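Local coordinates for protein CpuTA1 (Curtobacterium pusillum, PDB 5K3W) that belongs to the class IV aminotransferase family of pyridoxal-5'-phosphate proteins and binds that cofactor in a pocket of its fold, at residues A[286-290]-A[291-295]. Sequence-based numbering, arbitrary orientation.
Sequences YPVDA and ALTAD
Asp-289, at the N-cap position of the C-terminal helix 290-307, reaches forward with its carboxylate to the backbone N of Leu-292. With CG anti to its own backbone N, the side chain leans along the helix start, bringing OD1 within 3.0 Å of Leu-292 N. That bond is almost straight at the hydrogen (178°), yet the N-H arrives from above the carboxylate plane, 65° out of it. OD1 also takes a weak, bent bond from Ala-291 N at 3.2 Å. Aspartate suits an N-cap because its short side chain can supply an acceptor to first-turn amides that have no preceding helical carbonyl, and its negative charge would be expected to interact favourably with the positive end of the helix dipole.

The carboxylate itself also lies against Leu-292. The side chains of Asp-289 and Leu-292 cross at about a right angle, CG of the aspartate lying 3.5 Å from CB of the leucine, while the rest of Leu-292 turns to the loop residues Arg-246 and Tyr-248. Ala-290 and Ala-291, small and helix-compatible, fill exposed positions of the first turn; Ala-290 O accepts from Ala-294 N.

On the inner side, Val-288 and Thr-293 both touch Pro-277 of strand 274-278, so the start of the helix lies against that strand. Thr-293 is buried, and a beta-branched residue with a hydroxyl serves there: its OG1 is hydrogen-bonded to Trp-267 NE1. Since chi1 of -64° keeps OG1 beside the threonine's backbone N, both groups face one carbonyl: Asp-289 O accepts the helical bond from Thr-293 N at 3.0 Å and a weak one from Thr-293 OG1 at 3.3 Å.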
ATOM      1  N   TYR A 286     -24.190  -7.842 -20.656  1.00 23.80           N
ATOM      2  CA  TYR A 286     -23.466  -7.429 -21.837  1.00 21.38           C
ATOM      3  C   TYR A 286     -23.161  -8.655 -22.685  1.00 31.59           C
ATOM      4  O   TYR A 286     -22.789  -9.708 -22.145  1.00 30.71           O
ATOM      5  CB  TYR A 286     -22.166  -6.706 -21.452  1.00 24.90           C
ATOM      6  CG  TYR A 286     -22.421  -5.338 -20.864  1.00 20.08           C
ATOM      7  CD1 TYR A 286     -22.840  -5.197 -19.553  1.00 22.31           C
ATOM      8  CD2 TYR A 286     -22.284  -4.192 -21.636  1.00 19.58           C
ATOM      9  CE1 TYR A 286     -23.100  -3.951 -19.015  1.00 26.21           C
ATOM     10  CE2 TYR A 286     -22.535  -2.946 -21.106  1.00 23.27           C
ATOM     11  CZ  TYR A 286     -22.945  -2.834 -19.794  1.00 22.76           C
ATOM     12  OH  TYR A 286     -23.206  -1.604 -19.257  1.00 27.30           O
ATOM     13  N   PRO A 287     -23.314  -8.558 -24.002  1.00 24.47           N
ATOM     14  CA  PRO A 287     -23.007  -9.708 -24.857  1.00 25.71           C
ATOM     15  C   PRO A 287     -21.502  -9.924 -24.958  1.00 27.15           C
ATOM     16  O   PRO A 287     -20.709  -8.982 -24.919  1.00 27.83           O
ATOM     17  CB  PRO A 287     -23.616  -9.314 -26.208  1.00 22.42           C
ATOM     18  CG  PRO A 287     -23.577  -7.820 -26.211  1.00 25.84           C
ATOM     19  CD  PRO A 287     -23.681  -7.360 -24.780  1.00 26.21           C
ATOM     20  N   VAL A 288     -21.106 -11.186 -25.065  1.00 24.67           N
ATOM     21  CA  VAL A 288     -19.707 -11.553 -25.266  1.00 27.94           C
ATOM     22  C   VAL A 288     -19.589 -12.309 -26.579  1.00 26.42           C
ATOM     23  O   VAL A 288     -20.186 -13.379 -26.743  1.00 28.62           O
ATOM     24  CB  VAL A 288     -19.159 -12.400 -24.112  1.00 30.07           C
ATOM     25  CG1 VAL A 288     -17.834 -13.017 -24.525  1.00 21.27           C
ATOM     26  CG2 VAL A 288     -19.016 -11.533 -22.849  1.00 23.07           C
ATOM     27  N   ASP A 289     -18.813 -11.760 -27.503  1.00 27.72           N
ATOM     28  CA  ASP A 289     -18.532 -12.401 -28.785  1.00 25.74           C
ATOM     29  C   ASP A 289     -17.445 -13.437 -28.546  1.00 23.40           C
ATOM     30  O   ASP A 289     -16.256 -13.113 -28.519  1.00 33.17           O
ATOM     31  CB  ASP A 289     -18.104 -11.356 -29.811  1.00 22.43           C
ATOM     32  CG  ASP A 289     -17.932 -11.930 -31.194  1.00 35.29           C
ATOM     33  OD1 ASP A 289     -17.578 -13.122 -31.324  1.00 30.02           O
ATOM     34  OD2 ASP A 289     -18.137 -11.164 -32.158  1.00 46.87           O
ATOM     35  N   ALA A 290     -17.848 -14.695 -28.370  1.00 26.87           N
ATOM     36  CA  ALA A 290     -16.884 -15.709 -27.950  1.00 32.44           C
ATOM     37  C   ALA A 290     -15.761 -15.889 -28.965  1.00 34.37           C
ATOM     38  O   ALA A 290     -14.611 -16.134 -28.576  1.00 33.57           O
ATOM     39  CB  ALA A 290     -17.587 -17.036 -27.694  1.00 20.37           C
ATOM     40  N   ALA A 291     -16.059 -15.757 -30.261  1.00 31.63           N
ATOM     41  CA  ALA A 291     -15.023 -15.951 -31.276  1.00 30.66           C
ATOM     42  C   ALA A 291     -14.047 -14.785 -31.300  1.00 30.37           C
ATOM     43  O   ALA A 291     -12.825 -14.986 -31.312  1.00 31.34           O
ATOM     44  CB  ALA A 291     -15.652 -16.146 -32.657  1.00 20.52           C
ATOM     45  N   LEU A 292     -14.567 -13.555 -31.315  1.00 26.21           N
ATOM     46  CA  LEU A 292     -13.695 -12.387 -31.343  1.00 22.59           C
ATOM     47  C   LEU A 292     -12.791 -12.350 -30.112  1.00 36.45           C
ATOM     48  O   LEU A 292     -11.606 -12.012 -30.210  1.00 30.97           O
ATOM     49  CB  LEU A 292     -14.542 -11.122 -31.439  1.00 27.38           C
ATOM     50  CG  LEU A 292     -13.823  -9.780 -31.332  1.00 34.90           C
ATOM     51  CD1 LEU A 292     -13.098  -9.421 -32.635  1.00 23.90           C
ATOM     52  CD2 LEU A 292     -14.789  -8.667 -30.896  1.00 24.04           C
ATOM     53  N   THR A 293     -13.328 -12.716 -28.945  1.00 31.44           N
ATOM     54  CA  THR A 293     -12.518 -12.702 -27.732  1.00 33.35           C
ATOM     55  C   THR A 293     -11.496 -13.834 -27.737  1.00 28.32           C
ATOM     56  O   THR A 293     -10.341 -13.642 -27.331  1.00 27.49           O
ATOM     57  CB  THR A 293     -13.424 -12.782 -26.503  1.00 30.21           C
ATOM     58  OG1 THR A 293     -14.248 -11.608 -26.445  1.00 27.24           O
ATOM     59  CG2 THR A 293     -12.598 -12.886 -25.236  1.00 22.82           C
ATOM     60  N   ALA A 294     -11.903 -15.019 -28.191  1.00 29.90           N
ATOM     61  CA  ALA A 294     -10.949 -16.111 -28.354  1.00 36.41           C
ATOM     62  C   ALA A 294      -9.833 -15.721 -29.317  1.00 30.75           C
ATOM     63  O   ALA A 294      -8.669 -16.078 -29.106  1.00 33.46           O
ATOM     64  CB  ALA A 294     -11.669 -17.375 -28.840  1.00 24.78           C
ATOM     65  N   ASP A 295     -10.168 -14.989 -30.380  1.00 24.43           N
ATOM     66  CA  ASP A 295      -9.130 -14.509 -31.283  1.00 28.78           C
ATOM     67  C   ASP A 295      -8.236 -13.486 -30.593  1.00 35.21           C
ATOM     68  O   ASP A 295      -7.018 -13.468 -30.808  1.00 37.45           O
ATOM     69  CB  ASP A 295      -9.756 -13.900 -32.540  1.00 36.29           C
ATOM     70  CG  ASP A 295     -10.425 -14.937 -33.434  1.00 45.98           C
ATOM     71  OD1 ASP A 295     -10.335 -16.148 -33.117  1.00 44.71           O
ATOM     72  OD2 ASP A 295     -11.018 -14.543 -34.468  1.00 47.59           O
TER